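Local structure of RTX toxin RtxA (Vibrio vulnificus MO6-24/O, 6IMP) at residues A[156-159]-A[160-164]; A[187-190]-A[191-195]; A[148-151]-A[152-155]. The protein is a MARTX toxin whose alpha/beta hydrolase fold domain, an effector region of the toxin, probably acts as a hydrolase. All coordinates share one frame; numbering follows the deposited sequence.

Interaction 1. Residues A[156-159]-A[160-164]; sequences TMFN and YLVND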
ATOM      1  N   THR A 156       0.520  12.136  -3.053  1.00 79.13           N
ATOM      2  CA  THR A 156       1.105  12.401  -4.353  1.00 79.41           C
ATOM      3  C   THR A 156       0.453  11.479  -5.350  1.00 84.58           C
ATOM      4  O   THR A 156      -0.123  11.924  -6.343  1.00 95.13           O
ATOM      5  CB  THR A 156       2.613  12.137  -4.348  1.00 78.69           C
ATOM      6  OG1 THR A 156       3.234  12.998  -3.396  1.00 82.03           O
ATOM      7  CG2 THR A 156       3.217  12.381  -5.736  1.00 82.80           C
ATOM      8  N   MET A 157       0.505  10.188  -5.039  1.00 83.59           N
ATOM      9  CA  MET A 157       0.002   9.164  -5.925  1.00 74.27           C
ATOM     10  C   MET A 157      -1.463   9.391  -6.191  1.00 66.26           C
ATOM     11  O   MET A 157      -1.903   9.300  -7.324  1.00 61.84           O
ATOM     12  CB  MET A 157       0.196   7.793  -5.310  1.00 73.74           C
ATOM     13  CG  MET A 157       1.619   7.300  -5.355  1.00 69.19           C
ATOM     14  SD  MET A 157       1.703   5.804  -4.375  1.00 68.84           S
ATOM     15  CE  MET A 157       3.327   5.945  -3.646  1.00 75.88           C
ATOM     16  N   PHE A 158      -2.222   9.685  -5.147  1.00 69.96           N
ATOM     17  CA  PHE A 158      -3.620  10.047  -5.341  1.00 77.67           C
ATOM     18  C   PHE A 158      -3.737  11.191  -6.327  1.00 78.62           C
ATOM     19  O   PHE A 158      -4.344  11.047  -7.383  1.00 76.05           O
ATOM     20  CB  PHE A 158      -4.290  10.445  -4.036  1.00 80.24           C
ATOM     21  CG  PHE A 158      -5.781  10.539  -4.145  1.00 88.00           C
ATOM     22  CD1 PHE A 158      -6.523   9.440  -4.574  1.00 94.57           C
ATOM     23  CD2 PHE A 158      -6.449  11.706  -3.830  1.00 92.50           C
ATOM     24  CE1 PHE A 158      -7.898   9.503  -4.674  1.00 93.51           C
ATOM     25  CE2 PHE A 158      -7.829  11.775  -3.926  1.00100.97           C
ATOM     26  CZ  PHE A 158      -8.553  10.675  -4.357  1.00 97.45           C
ATOM     27  N   ASN A 159      -3.103  12.310  -5.998  1.00 88.98           N
ATOM     28  CA  ASN A 159      -3.234  13.527  -6.787  1.00 87.00           C
ATOM     29  C   ASN A 159      -2.880  13.278  -8.244  1.00 82.97           C
ATOM     30  O   ASN A 159      -3.550  13.789  -9.127  1.00100.50           O
ATOM     31  CB  ASN A 159      -2.376  14.652  -6.211  1.00 87.08           C
ATOM     32  CG  ASN A 159      -2.948  15.221  -4.926  1.00 89.36           C
ATOM     33  OD1 ASN A 159      -4.164  15.414  -4.791  1.00 91.21           O
ATOM     34  ND2 ASN A 159      -2.072  15.500  -3.974  1.00 98.36           N
ATOM     35  N   TYR A 160      -1.887  12.429  -8.495  1.00 76.77           N
ATOM     36  CA  TYR A 160      -1.529  12.054  -9.880  1.00 81.48           C
ATOM     37  C   TYR A 160      -2.701  11.446 -10.665  1.00 86.37           C
ATOM     38  O   TYR A 160      -2.849  11.689 -11.867  1.00 84.05           O
ATOM     39  CB  TYR A 160      -0.340  11.088  -9.905  1.00 76.92           C
ATOM     40  CG  TYR A 160      -0.086  10.495 -11.267  1.00 72.21           C
ATOM     41  CD1 TYR A 160       0.335  11.296 -12.318  1.00 76.13           C
ATOM     42  CD2 TYR A 160      -0.301   9.147 -11.516  1.00 71.48           C
ATOM     43  CE1 TYR A 160       0.552  10.773 -13.588  1.00 76.32           C
ATOM     44  CE2 TYR A 160      -0.071   8.606 -12.775  1.00 84.36           C
ATOM     45  CZ  TYR A 160       0.354   9.426 -13.813  1.00 83.69           C
ATOM     46  OH  TYR A 160       0.587   8.900 -15.067  1.00 85.73           O
ATOM     47  N   LEU A 161      -3.518  10.647  -9.986  1.00 92.66           N
ATOM     48  CA  LEU A 161      -4.696  10.055 -10.611  1.00 92.90           C
ATOM     49  C   LEU A 161      -5.712  11.134 -10.908  1.00 96.32           C
ATOM     50  O   LEU A 161      -6.072  11.349 -12.066  1.00 91.20           O
ATOM     51  CB  LEU A 161      -5.317   8.988  -9.709  1.00 89.09           C
ATOM     52  CG  LEU A 161      -4.437   7.774  -9.408  1.00 81.82           C
ATOM     53  CD1 LEU A 161      -5.211   6.814  -8.522  1.00 82.05           C
ATOM     54  CD2 LEU A 161      -3.973   7.076 -10.682  1.00 76.90           C
ATOM     55  N   VAL A 162      -6.106  11.853  -9.857  1.00 98.60           N
ATOM     56  CA  VAL A 162      -7.124  12.910  -9.945  1.00105.95           C
ATOM     57  C   VAL A 162      -6.740  13.983 -10.979  1.00115.20           C
ATOM     58  O   VAL A 162      -7.600  14.461 -11.736  1.00109.69           O
ATOM     59  CB  VAL A 162      -7.343  13.612  -8.574  1.00101.73           C
ATOM     60  CG1 VAL A 162      -8.385  14.723  -8.687  1.00 97.05           C
ATOM     61  CG2 VAL A 162      -7.772  12.614  -7.506  1.00105.93           C
ATOM     62  N   ASN A 163      -5.444  14.328 -11.021  1.00109.95           N
ATOM     63  CA  ASN A 163      -4.979  15.614 -11.582  1.00102.16           C
ATOM     64  C   ASN A 163      -4.235  15.533 -12.907  1.00106.79           C
ATOM     65  O   ASN A 163      -4.370  16.435 -13.740  1.00139.02           O
ATOM     66  CB  ASN A 163      -4.033  16.329 -10.617  1.00 94.22           C
ATOM     67  CG  ASN A 163      -4.692  16.708  -9.307  1.00 90.63           C
ATOM     68  OD1 ASN A 163      -5.840  16.362  -9.051  1.00 98.39           O
ATOM     69  ND2 ASN A 163      -3.957  17.431  -8.462  1.00 77.40           N
ATOM     70  N   ASP A 164      -3.353  14.553 -13.052  1.00100.28           N
ATOM     71  CA  ASP A 164      -2.708  14.336 -14.351  1.00105.63           C
ATOM     72  C   ASP A 164      -3.628  13.562 -15.292  1.00111.37           C
ATOM     73  O   ASP A 164      -3.448  13.618 -16.506  1.00128.53           O
ATOM     74  CB  ASP A 164      -1.350  13.629 -14.209  1.00109.51           C
ATOM     75  CG  ASP A 164      -0.257  14.561 -13.725  1.00108.82           C
ATOM     76  OD1 ASP A 164      -0.536  15.747 -13.530  1.00126.54           O
ATOM     77  OD2 ASP A 164       0.889  14.117 -13.530  1.00103.06           O
TER
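F158 and V162 meet one turn apart near the C-terminal end of helix 147-164, a helix that packs on the central sheet of the alpha/beta hydrolase fold. Their contact is a CH-pi interaction. CG2 of V162 lies over one face of the F158 ring, 3.9 Å from the ring centroid and 19° off the ring normal. It is shifted toward the rim, and its nearest ring atom is CE2 of F158, at 3.7 Å. The torsions of both residues bring this about. CG of F158 is anti to the backbone N (chi1 -168°), which leans the ring toward the next turn. CG2 is the V162 branch on the side of its own backbone N, facing the ring.

The backbone under this pair is helical. V162 N bonds to F158 O at 3.1 Å. Y160 N bonds to T156 O at 2.8 Å, and N163 N to N159 O at 2.7 Å. L161 N has only weak bonds, to M157 O and F158 O.

The buried side of the helix faces the sheet. M157 and L161 touch L131 of strand 129-133, and F158 and L161 touch L103 of strand 101-105. Y160 packs on V70 and L72 of strand 67-73, and its OH bonds to K165 NZ. On the more exposed side, the side chains of N159 and N163 lie side by side, pointing the same way, with amide planes 27° apart. CB of N159 and ND2 of N163 are 3.9 Å apart.

Interaction 2. Residues A[187-190]-A[191-195]; sequences LARY and AAQNG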
ATOM      1  N   LEU A 187      -4.870   7.649   3.540  1.00 72.02           N
ATOM      2  CA  LEU A 187      -5.270   8.259   2.277  1.00 75.45           C
ATOM      3  C   LEU A 187      -6.791   8.351   2.220  1.00 80.71           C
ATOM      4  O   LEU A 187      -7.351   9.422   1.995  1.00 81.00           O
ATOM      5  CB  LEU A 187      -4.747   7.471   1.078  1.00 72.80           C
ATOM      6  CG  LEU A 187      -4.949   8.162  -0.279  1.00 78.23           C
ATOM      7  CD1 LEU A 187      -4.197   9.478  -0.352  1.00 85.06           C
ATOM      8  CD2 LEU A 187      -4.496   7.260  -1.413  1.00 82.01           C
ATOM      9  N   ALA A 188      -7.461   7.238   2.487  1.00 85.86           N
ATOM     10  CA  ALA A 188      -8.914   7.207   2.407  1.00 87.05           C
ATOM     11  C   ALA A 188      -9.505   8.365   3.214  1.00 81.96           C
ATOM     12  O   ALA A 188     -10.399   9.063   2.744  1.00 72.21           O
ATOM     13  CB  ALA A 188      -9.453   5.871   2.900  1.00 86.01           C
ATOM     14  N   ARG A 189      -8.950   8.592   4.404  1.00 79.48           N
ATOM     15  CA  ARG A 189      -9.391   9.675   5.285  1.00 86.30           C
ATOM     16  C   ARG A 189      -9.195  11.019   4.604  1.00 89.48           C
ATOM     17  O   ARG A 189     -10.167  11.728   4.314  1.00 93.30           O
ATOM     18  CB  ARG A 189      -8.618   9.643   6.613  1.00 80.15           C
ATOM     19  CG  ARG A 189      -8.922  10.800   7.550  1.00 74.04           C
ATOM     20  CD  ARG A 189      -8.524  10.467   8.979  1.00 72.17           C
ATOM     21  NE  ARG A 189      -7.069  10.481   9.178  1.00 72.62           N
ATOM     22  CZ  ARG A 189      -6.432   9.910  10.205  1.00 67.75           C
ATOM     23  NH1 ARG A 189      -7.099   9.239  11.138  1.00 67.32           N
ATOM     24  NH2 ARG A 189      -5.111   9.980  10.283  1.00 69.79           N
ATOM     25  N   TYR A 190      -7.941  11.330   4.296  1.00 76.27           N
ATOM     26  CA  TYR A 190      -7.606  12.586   3.653  1.00 79.87           C
ATOM     27  C   TYR A 190      -8.496  12.896   2.429  1.00 83.19           C
ATOM     28  O   TYR A 190      -8.877  14.044   2.231  1.00 88.20           O
ATOM     29  CB  TYR A 190      -6.116  12.617   3.281  1.00 76.93           C
ATOM     30  CG  TYR A 190      -5.765  13.577   2.171  1.00 70.25           C
ATOM     31  CD1 TYR A 190      -5.825  13.175   0.855  1.00 78.69           C
ATOM     32  CD2 TYR A 190      -5.372  14.875   2.438  1.00 74.99           C
ATOM     33  CE1 TYR A 190      -5.500  14.039  -0.179  1.00 92.54           C
ATOM     34  CE2 TYR A 190      -5.057  15.756   1.411  1.00 80.36           C
ATOM     35  CZ  TYR A 190      -5.119  15.328   0.102  1.00 85.62           C
ATOM     36  OH  TYR A 190      -4.806  16.171  -0.941  1.00 93.47           O
ATOM     37  N   ALA A 191      -8.843  11.883   1.637  1.00 91.87           N
ATOM     38  CA  ALA A 191      -9.574  12.115   0.376  1.00 93.46           C
ATOM     39  C   ALA A 191     -11.009  12.561   0.614  1.00 94.14           C
ATOM     40  O   ALA A 191     -11.510  13.456  -0.069  1.00 85.15           O
ATOM     41  CB  ALA A 191      -9.553  10.876  -0.498  1.00 93.46           C
ATOM     42  N   ALA A 192     -11.666  11.930   1.582  1.00 96.09           N
ATOM     43  CA  ALA A 192     -13.038  12.290   1.949  1.00 99.19           C
ATOM     44  C   ALA A 192     -13.040  13.581   2.753  1.00 99.94           C
ATOM     45  O   ALA A 192     -13.951  14.407   2.640  1.00 98.73           O
ATOM     46  CB  ALA A 192     -13.679  11.169   2.751  1.00100.72           C
ATOM     47  N   GLN A 193     -11.993  13.744   3.550  1.00100.67           N
ATOM     48  CA  GLN A 193     -11.766  14.957   4.338  1.00100.31           C
ATOM     49  C   GLN A 193     -11.393  16.197   3.527  1.00 87.40           C
ATOM     50  O   GLN A 193     -11.344  17.297   4.059  1.00 89.61           O
ATOM     51  CB  GLN A 193     -10.681  14.678   5.373  1.00105.51           C
ATOM     52  CG  GLN A 193     -11.261  14.077   6.633  1.00107.44           C
ATOM     53  CD  GLN A 193     -11.923  15.134   7.489  1.00105.97           C
ATOM     54  OE1 GLN A 193     -11.766  16.336   7.242  1.00 86.06           O
ATOM     55  NE2 GLN A 193     -12.673  14.699   8.496  1.00109.14           N
ATOM     56  N   ASN A 194     -11.123  16.000   2.247  1.00 85.82           N
ATOM     57  CA  ASN A 194     -10.740  17.068   1.346  1.00 91.54           C
ATOM     58  C   ASN A 194     -11.710  17.055   0.173  1.00 93.23           C
ATOM     59  O   ASN A 194     -11.389  17.506  -0.928  1.00 88.82           O
ATOM     60  CB  ASN A 194      -9.302  16.817   0.871  1.00103.84           C
ATOM     61  CG  ASN A 194      -8.797  17.872  -0.089  1.00103.46           C
ATOM     62  OD1 ASN A 194      -8.039  17.573  -1.011  1.00109.03           O
ATOM     63  ND2 ASN A 194      -9.214  19.109   0.120  1.00110.73           N
ATOM     64  N   GLY A 195     -12.898  16.506   0.428  1.00107.79           N
ATOM     65  CA  GLY A 195     -13.954  16.355  -0.581  1.00107.55           C
ATOM     66  C   GLY A 195     -13.501  15.806  -1.919  1.00106.09           C
ATOM     67  O   GLY A 195     -13.975  16.251  -2.964  1.00110.84           O
TER
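Y190 and N194 lie side by side at the C-terminal end of helix 180-192, which closes in a Schellman motif with G195, at positive phi, as the C-prime residue. In this motif Q196 N pairs with A191 O, and G195 N bonds weakly to A192 O. The packed part is the last regular turn. A191 N bonds to L187 O at 2.9 Å, and Q193 N bonds to R189 O at 2.8 Å. A192 N to A188 O is weak. CB of A191 sits 3.6 Å from L187 O on the buried side.

The outer side is looser. CB of N194 lies over one face of the Y190 ring. The N194 amide is turned 43° from that ring, and its OD1 stays 3.5 Å from Y190 OH. This OD1 is hydrogen-bonded to Q196 NE2. R189 and Q193 run alongside each other with their CG atoms 4.1 Å apart, but Q193 is exposed and its amide leads away. NH1 of R189 instead bonds to the carbonyls of K241 and K244.

The helix belongs to the beta-alpha-beta unit of strand 172-177, helix 180-192 and strand 200-204. L187 and A191 pack on F158 of helix 147-164, Y190 touches R155 and N159 of that helix, and A192 meets A197 and P247 in loops.

Interaction 3. Residues A[148-151]-A[152-155]; sequences KGLY and QDAR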
ATOM      1  N   LYS A 148       5.316   9.142   8.316  1.00 69.74           N
ATOM      2  CA  LYS A 148       4.632  10.334   7.827  1.00 68.99           C
ATOM      3  C   LYS A 148       5.003  10.620   6.368  1.00 66.60           C
ATOM      4  O   LYS A 148       4.166  11.069   5.574  1.00 66.37           O
ATOM      5  CB  LYS A 148       4.922  11.536   8.731  1.00 75.04           C
ATOM      6  CG  LYS A 148       3.730  11.972   9.584  1.00 94.69           C
ATOM      7  CD  LYS A 148       3.502  11.083  10.804  1.00103.07           C
ATOM      8  CE  LYS A 148       2.056  11.160  11.289  1.00105.75           C
ATOM      9  NZ  LYS A 148       1.892  10.688  12.693  1.00110.40           N
ATOM     10  N   GLY A 149       6.249  10.330   6.011  1.00 55.65           N
ATOM     11  CA  GLY A 149       6.646  10.330   4.612  1.00 54.61           C
ATOM     12  C   GLY A 149       5.779   9.443   3.721  1.00 58.36           C
ATOM     13  O   GLY A 149       5.332   9.873   2.660  1.00 59.84           O
ATOM     14  N   LEU A 150       5.529   8.208   4.151  1.00 60.10           N
ATOM     15  CA  LEU A 150       4.777   7.258   3.333  1.00 57.84           C
ATOM     16  C   LEU A 150       3.340   7.705   3.129  1.00 57.13           C
ATOM     17  O   LEU A 150       2.779   7.532   2.045  1.00 58.62           O
ATOM     18  CB  LEU A 150       4.816   5.867   3.953  1.00 61.80           C
ATOM     19  CG  LEU A 150       6.207   5.245   4.144  1.00 63.09           C
ATOM     20  CD1 LEU A 150       6.090   3.764   4.467  1.00 62.64           C
ATOM     21  CD2 LEU A 150       7.083   5.431   2.923  1.00 62.32           C
ATOM     22  N   TYR A 151       2.747   8.295   4.163  1.00 57.37           N
ATOM     23  CA  TYR A 151       1.380   8.822   4.054  1.00 59.03           C
ATOM     24  C   TYR A 151       1.315   9.946   3.043  1.00 59.28           C
ATOM     25  O   TYR A 151       0.347  10.073   2.308  1.00 68.31           O
ATOM     26  CB  TYR A 151       0.870   9.349   5.394  1.00 56.86           C
ATOM     27  CG  TYR A 151       0.717   8.321   6.513  1.00 56.15           C
ATOM     28  CD1 TYR A 151       0.342   7.004   6.256  1.00 58.97           C
ATOM     29  CD2 TYR A 151       0.910   8.696   7.836  1.00 54.42           C
ATOM     30  CE1 TYR A 151       0.192   6.093   7.295  1.00 64.97           C
ATOM     31  CE2 TYR A 151       0.761   7.796   8.868  1.00 58.35           C
ATOM     32  CZ  TYR A 151       0.407   6.500   8.598  1.00 61.54           C
ATOM     33  OH  TYR A 151       0.251   5.613   9.639  1.00 66.56           O
ATOM     34  N   GLN A 152       2.345  10.772   3.028  1.00 68.36           N
ATOM     35  CA  GLN A 152       2.432  11.868   2.069  1.00 76.63           C
ATOM     36  C   GLN A 152       2.549  11.362   0.635  1.00 76.00           C
ATOM     37  O   GLN A 152       1.772  11.764  -0.244  1.00 74.86           O
ATOM     38  CB  GLN A 152       3.603  12.786   2.419  1.00 75.59           C
ATOM     39  CG  GLN A 152       3.241  13.808   3.484  1.00 74.99           C
ATOM     40  CD  GLN A 152       2.366  14.925   2.941  1.00 83.04           C
ATOM     41  OE1 GLN A 152       2.388  15.238   1.732  1.00 79.44           O
ATOM     42  NE2 GLN A 152       1.590  15.538   3.826  1.00 81.48           N
ATOM     43  N   ASP A 153       3.480  10.433   0.425  1.00 69.14           N
ATOM     44  CA  ASP A 153       3.680   9.812  -0.885  1.00 61.65           C
ATOM     45  C   ASP A 153       2.381   9.186  -1.404  1.00 63.57           C
ATOM     46  O   ASP A 153       2.111   9.197  -2.600  1.00 65.17           O
ATOM     47  CB  ASP A 153       4.784   8.761  -0.807  1.00 61.70           C
ATOM     48  CG  ASP A 153       6.140   9.355  -0.441  1.00 62.92           C
ATOM     49  OD1 ASP A 153       6.303  10.590  -0.534  1.00 69.72           O
ATOM     50  OD2 ASP A 153       7.046   8.580  -0.058  1.00 56.01           O
ATOM     51  N   ALA A 154       1.557   8.686  -0.491  1.00 65.54           N
ATOM     52  CA  ALA A 154       0.238   8.196  -0.850  1.00 69.95           C
ATOM     53  C   ALA A 154      -0.614   9.278  -1.521  1.00 73.35           C
ATOM     54  O   ALA A 154      -1.395   8.999  -2.428  1.00 80.14           O
ATOM     55  CB  ALA A 154      -0.463   7.658   0.379  1.00 72.69           C
ATOM     56  N   ARG A 155      -0.441  10.516  -1.080  1.00 76.55           N
ATOM     57  CA  ARG A 155      -1.283  11.617  -1.537  1.00 79.31           C
ATOM     58  C   ARG A 155      -0.796  12.133  -2.877  1.00 81.69           C
ATOM     59  O   ARG A 155      -1.595  12.552  -3.725  1.00 74.82           O
ATOM     60  CB  ARG A 155      -1.282  12.749  -0.519  1.00 73.70           C
ATOM     61  CG  ARG A 155      -1.333  12.281   0.928  1.00 79.07           C
ATOM     62  CD  ARG A 155      -2.304  13.116   1.726  1.00 77.17           C
ATOM     63  NE  ARG A 155      -2.483  12.635   3.091  1.00 76.12           N
ATOM     64  CZ  ARG A 155      -2.122  13.297   4.190  1.00 84.02           C
ATOM     65  NH1 ARG A 155      -1.500  14.470   4.102  1.00 98.65           N
ATOM     66  NH2 ARG A 155      -2.377  12.781   5.395  1.00 76.92           N
TER
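G149 and D153 lie one turn apart in the N-terminal half of helix 147-164, part of the alpha/beta hydrolase fold. Backbone hydrogen bonds make up the main contact. D153 N bonds to G149 O at 3.0 Å with an N-H...O angle of 171°. Q152 N bonds to K148 O at 3.1 Å and A154 N to L150 O at 3.0 Å.

The polar ends of D153 and Y151 find partners outside the two segments. The carboxylate of D153 lies beside the G149 carbonyl of the preceding turn without bonding to it. The partner of its OD2 is R136 NE, in a salt bridge. Y151 OH is hydrogen-bonded to E147 OE2 and to N242 ND2, so two side chains hold the phenol oxygen. In Q152, chi1 (-83°) sets CG beside the backbone N, 3.6 Å from K148 O. The bend at chi2 then turns the amide away.

Apolar contacts cover the inner side. L150 packs on L135, M179 and I183, and A154 also touches I183 of helix 180-192.

R155 comes back toward the preceding turn by its aliphatic part. Its CG, beside the backbone N, lies near Y151 O, a matter of plain proximity. At the far end of this side chain, NH2 of R155 has a long, weak ion pair with OD1 of D186.

Along the chain, interaction 3 comes first, interaction 1 follows directly, and interaction 2 comes last. Interactions 3 and 1 are successive parts of helix 147-164, and interaction 2 is the end of helix 180-192. The centres of each pair are about 13 Å apart. The two helices touch: CB of F158 is 3.8 Å from CD1 of L187, and CG of Y190 is 3.5 Å from CD of R155. CD1 of L187 also lies 3.5 Å from A154 O. Side chains from interactions 3 and 1 thus pack against those of interaction 2, which sets two neighbouring helices of the alpha/beta hydrolase fold against each other beside its central sheet.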